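Local coordinates for periplasmic binding protein (Thermotoga lettingae TMO, PDB 4RY8) that binds 5-methylthioribose between its two lobes and, as a periplasmic solute-binding protein, probably delivers the sugar to a membrane transporter, at residues V100-V105 against P112-D117; I18-E23 against I76-R81. All coordinates share one frame; numbering follows the deposited sequence.

Contact 1 (V100-V105 against P112-D117). With SR1 (5-S-methyl-5-thio-alpha-D-ribofuranose), chain G.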
loop_
_atom_site.group_PDB
_atom_site.type_symbol
_atom_site.label_atom_id
_atom_site.label_comp_id
_atom_site.label_asym_id
_atom_site.label_seq_id
_atom_site.Cartn_x
_atom_site.Cartn_y
_atom_site.Cartn_z
ATOM N N VAL C 100 24.609 3.690 -6.779
ATOM C CA VAL C 100 23.210 3.358 -6.684
ATOM C C VAL C 100 23.083 2.621 -5.400
ATOM O O VAL C 100 24.039 1.974 -4.995
ATOM C CB VAL C 100 22.755 2.449 -7.873
ATOM C CG1 VAL C 100 23.714 1.296 -8.089
ATOM C CG2 VAL C 100 21.335 1.904 -7.661
ATOM N N THR C 101 21.937 2.693 -4.735
ATOM C CA THR C 101 21.751 1.938 -3.528
ATOM C C THR C 101 20.606 0.971 -3.593
ATOM O O THR C 101 19.665 1.102 -4.412
ATOM C CB THR C 101 21.551 2.824 -2.283
ATOM O OG1 THR C 101 20.261 3.410 -2.339
ATOM C CG2 THR C 101 22.581 3.912 -2.230
ATOM N N PHE C 102 20.724 -0.043 -2.750
ATOM C CA PHE C 102 19.660 -0.970 -2.455
ATOM C C PHE C 102 19.467 -0.822 -0.985
ATOM O O PHE C 102 20.412 -1.033 -0.227
ATOM C CB PHE C 102 20.019 -2.417 -2.797
ATOM C CG PHE C 102 18.959 -3.409 -2.364
ATOM C CD1 PHE C 102 17.628 -3.222 -2.721
ATOM C CD2 PHE C 102 19.279 -4.498 -1.589
ATOM C CE1 PHE C 102 16.654 -4.095 -2.297
ATOM C CE2 PHE C 102 18.300 -5.396 -1.158
ATOM C CZ PHE C 102 16.987 -5.179 -1.510
ATOM N N ASP C 103 18.270 -0.451 -0.570
ATOM C CA ASP C 103 17.948 -0.418 0.852
ATOM C C ASP C 103 18.763 0.586 1.629
ATOM O O ASP C 103 19.117 0.349 2.792
ATOM C CB ASP C 103 18.060 -1.801 1.506
ATOM C CG ASP C 103 16.823 -2.682 1.276
ATOM O OD1 ASP C 103 15.803 -2.196 0.773
ATOM O OD2 ASP C 103 16.868 -3.866 1.673
ATOM N N LEU C 104 19.034 1.740 1.008
ATOM C CA LEU C 104 19.627 2.887 1.780
ATOM C C LEU C 104 19.112 4.166 1.186
ATOM O O LEU C 104 19.285 4.412 -0.028
ATOM C CB LEU C 104 21.148 2.869 1.633
ATOM C CG LEU C 104 21.906 4.044 2.303
ATOM C CD1 LEU C 104 21.726 3.822 3.769
ATOM C CD2 LEU C 104 23.360 4.044 1.920
ATOM N N VAL C 105 18.567 5.027 2.041
ATOM C CA VAL C 105 17.950 6.265 1.624
ATOM C C VAL C 105 19.028 7.337 1.515
ATOM O O VAL C 105 19.720 7.602 2.475
ATOM C CB VAL C 105 16.888 6.695 2.660
ATOM C CG1 VAL C 105 16.388 8.113 2.386
ATOM C CG2 VAL C 105 15.760 5.682 2.691
ATOM N N PRO C 112 20.210 6.823 -7.644
ATOM C CA PRO C 112 19.003 6.075 -7.594
ATOM C C PRO C 112 18.967 5.157 -6.405
ATOM O O PRO C 112 20.014 4.607 -5.993
ATOM C CB PRO C 112 19.002 5.264 -8.904
ATOM C CG PRO C 112 20.112 5.794 -9.712
ATOM C CD PRO C 112 21.045 6.495 -8.806
ATOM N N GLU C 113 17.765 5.011 -5.858
ATOM C CA GLU C 113 17.488 4.131 -4.773
ATOM C C GLU C 113 16.562 2.980 -5.221
ATOM O O GLU C 113 15.404 3.192 -5.595
ATOM C CB GLU C 113 16.842 4.894 -3.634
ATOM C CG GLU C 113 17.687 5.982 -3.029
ATOM C CD GLU C 113 16.909 6.771 -1.989
ATOM O OE1 GLU C 113 15.959 6.208 -1.373
ATOM O OE2 GLU C 113 17.237 7.963 -1.756
ATOM N N ILE C 114 17.102 1.765 -5.166
ATOM C CA ILE C 114 16.339 0.517 -5.373
ATOM C C ILE C 114 15.741 0.049 -4.046
ATOM O O ILE C 114 16.429 -0.014 -3.024
ATOM C CB ILE C 114 17.226 -0.595 -5.992
ATOM C CG1 ILE C 114 17.836 -0.103 -7.313
ATOM C CG2 ILE C 114 16.401 -1.845 -6.235
ATOM C CD1 ILE C 114 18.908 -0.990 -7.926
ATOM N N GLU C 115 14.451 -0.240 -4.031
ATOM C CA GLU C 115 13.886 -0.987 -2.927
ATOM C C GLU C 115 12.721 -1.807 -3.365
ATOM O O GLU C 115 12.277 -1.695 -4.520
ATOM C CB GLU C 115 13.418 -0.037 -1.823
ATOM C CG GLU C 115 12.475 1.042 -2.315
ATOM C CD GLU C 115 11.656 1.605 -1.177
ATOM O OE1 GLU C 115 12.017 2.690 -0.650
ATOM O OE2 GLU C 115 10.677 0.937 -0.805
ATOM N N GLN C 116 12.215 -2.615 -2.436
ATOM C CA GLN C 116 11.102 -3.503 -2.748
ATOM C C GLN C 116 9.740 -2.935 -2.404
ATOM O O GLN C 116 8.781 -3.703 -2.167
ATOM C CB GLN C 116 11.293 -4.787 -2.012
ATOM C CG GLN C 116 12.588 -5.457 -2.359
ATOM C CD GLN C 116 12.899 -6.595 -1.447
ATOM O OE1 GLN C 116 12.676 -7.748 -1.780
ATOM N NE2 GLN C 116 13.414 -6.287 -0.292
ATOM N N ASP C 117 9.651 -1.601 -2.436
ATOM C CA ASP C 117 8.454 -0.858 -2.042
ATOM C C ASP C 117 8.159 -1.312 -0.637
ATOM O O ASP C 117 7.148 -1.942 -0.365
ATOM C CB ASP C 117 7.255 -1.034 -2.991
ATOM C CG ASP C 117 6.208 0.026 -2.798
ATOM O OD1 ASP C 117 6.194 0.708 -1.737
ATOM O OD2 ASP C 117 5.402 0.243 -3.707
HETATM C CS SR1 G . 18.483 -7.042 7.894
HETATM S S SR1 G . 17.521 -6.169 6.680
HETATM C C5 SR1 G . 16.718 -7.656 6.031
HETATM C C4 SR1 G . 15.756 -7.315 4.896
HETATM O O4 SR1 G . 16.510 -6.664 3.926
HETATM C C1 SR1 G . 16.162 -7.107 2.599
HETATM O O1 SR1 G . 15.632 -6.016 1.926
HETATM C C2 SR1 G . 15.133 -8.223 2.692
HETATM O O2 SR1 G . 13.800 -7.949 2.182
HETATM C C3 SR1 G . 15.118 -8.501 4.182
HETATM O O3 SR1 G . 13.788 -8.709 4.640
HETATM O O HOH W 1 17.894 2.197 -1.830
HETATM O O HOH W 2 13.589 -3.434 -0.014
#

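Contact 2 (I18-E23 against I76-R81). With SR1 (5-S-methyl-5-thio-alpha-D-ribofuranose), chain G.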
loop_
_atom_site.group_PDB
_atom_site.type_symbol
_atom_site.label_atom_id
_atom_site.label_comp_id
_atom_site.label_asym_id
_atom_site.label_seq_id
_atom_site.Cartn_x
_atom_site.Cartn_y
_atom_site.Cartn_z
ATOM N N ILE C 18 32.434 -2.762 -11.312
ATOM C CA ILE C 18 31.329 -2.366 -10.442
ATOM C C ILE C 18 31.501 -3.074 -9.095
ATOM O O ILE C 18 31.580 -4.307 -9.040
ATOM C CB ILE C 18 29.976 -2.749 -11.077
ATOM C CG1 ILE C 18 29.749 -1.948 -12.368
ATOM C CG2 ILE C 18 28.812 -2.563 -10.114
ATOM C CD1 ILE C 18 28.738 -2.605 -13.276
ATOM N N ALA C 19 31.551 -2.287 -8.020
ATOM C CA ALA C 19 31.716 -2.813 -6.670
ATOM C C ALA C 19 30.393 -2.905 -5.931
ATOM O O ALA C 19 29.615 -1.947 -5.883
ATOM C CB ALA C 19 32.686 -1.940 -5.874
ATOM N N LEU C 20 30.161 -4.051 -5.323
ATOM C CA LEU C 20 28.974 -4.291 -4.546
ATOM C C LEU C 20 29.432 -4.332 -3.116
ATOM O O LEU C 20 30.196 -5.222 -2.725
ATOM C CB LEU C 20 28.329 -5.636 -4.940
ATOM C CG LEU C 20 27.211 -6.100 -4.007
ATOM C CD1 LEU C 20 26.061 -5.087 -3.889
ATOM C CD2 LEU C 20 26.636 -7.427 -4.442
ATOM N N VAL C 21 29.004 -3.353 -2.337
ATOM C CA VAL C 21 29.409 -3.259 -0.946
ATOM C C VAL C 21 28.179 -3.474 -0.101
ATOM O O VAL C 21 27.263 -2.653 -0.120
ATOM C CB VAL C 21 30.033 -1.886 -0.627
ATOM C CG1 VAL C 21 30.410 -1.798 0.853
ATOM C CG2 VAL C 21 31.245 -1.667 -1.489
ATOM N N ARG C 22 28.174 -4.558 0.674
ATOM C CA ARG C 22 27.006 -4.964 1.423
ATOM C C ARG C 22 27.217 -4.919 2.882
ATOM O O ARG C 22 28.232 -5.355 3.344
ATOM C CB ARG C 22 26.677 -6.424 1.123
ATOM C CG ARG C 22 26.616 -6.779 -0.355
ATOM C CD ARG C 22 27.142 -8.175 -0.539
ATOM N NE ARG C 22 26.065 -9.123 -0.422
ATOM C CZ ARG C 22 26.175 -10.390 -0.028
ATOM N NH1 ARG C 22 27.326 -10.949 0.366
ATOM N NH2 ARG C 22 25.074 -11.108 -0.020
ATOM N N GLU C 23 26.207 -4.527 3.620
ATOM C CA GLU C 23 26.272 -4.592 5.078
ATOM C C GLU C 23 26.106 -6.023 5.566
ATOM O O GLU C 23 26.770 -6.448 6.504
ATOM C CB GLU C 23 25.187 -3.713 5.710
ATOM C CG GLU C 23 25.349 -3.518 7.224
ATOM C CD GLU C 23 24.127 -2.908 7.964
ATOM O OE1 GLU C 23 23.151 -2.417 7.346
ATOM O OE2 GLU C 23 24.126 -2.919 9.213
ATOM N N ILE C 76 27.656 -0.082 -5.874
ATOM C CA ILE C 76 26.372 -0.372 -5.291
ATOM C C ILE C 76 26.529 -0.445 -3.762
ATOM O O ILE C 76 27.303 -1.249 -3.225
ATOM C CB ILE C 76 25.795 -1.694 -5.812
ATOM C CG1 ILE C 76 25.805 -1.666 -7.344
ATOM C CG2 ILE C 76 24.386 -1.919 -5.296
ATOM C CD1 ILE C 76 25.831 -3.039 -7.963
ATOM N N ILE C 77 25.812 0.415 -3.070
ATOM C CA ILE C 77 25.703 0.337 -1.637
ATOM C C ILE C 77 24.418 -0.379 -1.194
ATOM O O ILE C 77 23.284 0.091 -1.386
ATOM C CB ILE C 77 25.856 1.694 -1.002
ATOM C CG1 ILE C 77 27.181 2.295 -1.479
ATOM C CG2 ILE C 77 25.852 1.536 0.510
ATOM C CD1 ILE C 77 27.473 3.639 -0.904
ATOM N N ASP C 78 24.636 -1.526 -0.558
ATOM C CA ASP C 78 23.601 -2.415 -0.131
ATOM C C ASP C 78 23.425 -2.380 1.388
ATOM O O ASP C 78 24.287 -2.863 2.102
ATOM C CB ASP C 78 24.037 -3.791 -0.565
ATOM C CG ASP C 78 22.931 -4.746 -0.600
ATOM O OD1 ASP C 78 22.304 -4.865 0.461
ATOM O OD2 ASP C 78 22.690 -5.342 -1.684
ATOM N N HIS C 79 22.278 -1.884 1.838
ATOM C CA HIS C 79 21.991 -1.622 3.232
ATOM C C HIS C 79 22.972 -0.567 3.772
ATOM O O HIS C 79 23.455 0.286 3.015
ATOM C CB HIS C 79 21.944 -2.900 4.054
ATOM C CG HIS C 79 20.823 -3.803 3.681
ATOM N ND1 HIS C 79 20.661 -4.268 2.402
ATOM C CD2 HIS C 79 19.801 -4.317 4.402
ATOM C CE1 HIS C 79 19.593 -5.031 2.344
ATOM N NE2 HIS C 79 19.050 -5.085 3.538
ATOM N N GLY C 80 23.263 -0.630 5.067
ATOM C CA GLY C 80 24.129 0.333 5.716
ATOM C C GLY C 80 23.252 1.404 6.311
ATOM O O GLY C 80 22.065 1.349 6.183
ATOM N N ARG C 81 23.838 2.418 6.948
ATOM C CA ARG C 81 23.046 3.535 7.466
ATOM C C ARG C 81 23.591 4.841 6.944
ATOM O O ARG C 81 24.762 4.924 6.617
ATOM C CB ARG C 81 23.035 3.497 8.975
ATOM C CG ARG C 81 22.219 2.309 9.428
ATOM C CD ARG C 81 22.193 2.214 10.927
ATOM N NE ARG C 81 23.316 1.457 11.429
ATOM C CZ ARG C 81 24.451 1.958 11.894
ATOM N NH1 ARG C 81 25.372 1.124 12.352
ATOM N NH2 ARG C 81 24.680 3.267 11.923
HETATM C CS SR1 G . 18.483 -7.042 7.894
HETATM S S SR1 G . 17.521 -6.169 6.680
HETATM C C5 SR1 G . 16.718 -7.656 6.031
HETATM C C4 SR1 G . 15.756 -7.315 4.896
HETATM O O4 SR1 G . 16.510 -6.664 3.926
HETATM C C1 SR1 G . 16.162 -7.107 2.599
HETATM O O1 SR1 G . 15.632 -6.016 1.926
HETATM C C2 SR1 G . 15.133 -8.223 2.692
HETATM O O2 SR1 G . 13.800 -7.949 2.182
HETATM C C3 SR1 G . 15.118 -8.501 4.182
HETATM O O3 SR1 G . 13.788 -8.709 4.640
#

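Contact 1 (V100-V105 against P112-D117)
V100-F102 and E113-E115 run as neighbouring parallel strands, T101 level with E113 and F102 with I114. T101 N donates to P112 O nearly along the C=O axis, I114 N returns a bond of 2.8 Å to T101 O, and D103 N closes the series on I114 O. E113 lies beside T101, both side chains pointing the same way. Its CB and CG pass T101 OG1, with E113 CG 3.7 Å from that hydroxyl oxygen and equally near L104 O. CD and OE1 reach the CA of V105, E113 OE1 approaching it to 3.6 Å. At the tip OE2 takes the backbone N-H of V106 and the ammonium of K277, while OE1 pairs with R163 of the second subunit. An alanine at E113 would remove this carboxylate and would probably loosen the loop at V105-V106 and weaken the ties to K277 and to the second subunit. T101 OG1, held in the crowded position between N and carbonyl carbon (chi1 73°), donates to L104 O, and a water that donates to this hydroxyl also joins L104 N to I114 O. On the other face of the sheet, I114 CD1 packs 3.8 Å from V100 CG2, and its CG2 meets the F102 ring. D103 CG lies over the centre of that ring, 3.7 Å above its plane. D103 OD2 accepts a very short 2.5 Å bond from the sugar O1; its OD1 holds a second water shared with N and NE2 of Q116. Q116 NE2, near the plane of the F102 ring at its edge, also donates to sugar O2 (3.0 Å), and Q116 OE1 is hydrogen-bonded to T253 OG1, fixing the amide's orientation. Ligand residues thus follow the C-terminal ends of parallel strands, the arrangement of the sugar site in a periplasmic binding protein fold.

Contact 2 (I18-E23 against I76-R81)
Four backbone bonds join I18-E23 to I76-D78 in parallel register, using both N-H and C=O of I76, V21 and D78. I76 N donates to A19 O (2.7 Å), I76 O accepts V21 N, D78 N reaches V21 O, and E23 N, just past the strand, ends the run on D78 O. The alternate peptides turn outward: L20 bonds to L49 and A51 of strand 47-52. Side chains fill in between, I76 CD1 lying 3.7 Å from I18 CG2 while I76 CG2 meets L20 CD1. These are the first and third strands of the N-terminal lobe's sheet, whose first five strands run in the order 2-1-3-4-5, that of a Rossmann-like, doubly wound alpha/beta fold; the loops leaving such a pair line the ligand cleft. In those loops E23, its CG anti to the backbone N (chi1 -169°) and its chain extended, brings E23 OE1 to 2.9 Å from G80 N. The N-H comes from above the carboxylate plane. G80 adopts backbone angles at which a CB would collide with the preceding carbonyl O. H79 uses both ring nitrogens. H79 ND1 donates to D78 OD1 at 2.6 Å, tilted somewhat from the ring plane, and H79 NE2 donates in the ring plane to the sugar's ring oxygen O4, 3.0 Å away and almost straight (170°). Since an ether oxygen can only accept, the D78 carboxylate would be expected to stabilise a ring protonated on both nitrogens. R22 lies alongside D78 with R22 CG 4.0 Å from D78 CB, but its guanidinium finds its partner in T52, through NH1.

In the fold
Both contacts are buried in one parallel sheet, where strand 74-78 of contact 2 lies directly beside strand 98-102 of contact 1. F102 bridges them, F102 N lying 2.9 Å from I77 O in a probable hydrogen bond, with a second probable bond from H79 N to F102 O. Both pairs are interior to the sheet. Contact 2, beside strand 47-52, touches no other subunit and pairs its polar groups mainly within the chain, with H79 turned to the sugar. Contact 1 lies beside strand 278-280; its acidic side chains also pair with lysines and with the second subunit, and waters fill in its bonding. At the sugar their chemistry is complementary: D103 accepts, whereas H79 and Q116 donate, with D231 and R153 adding further bonds.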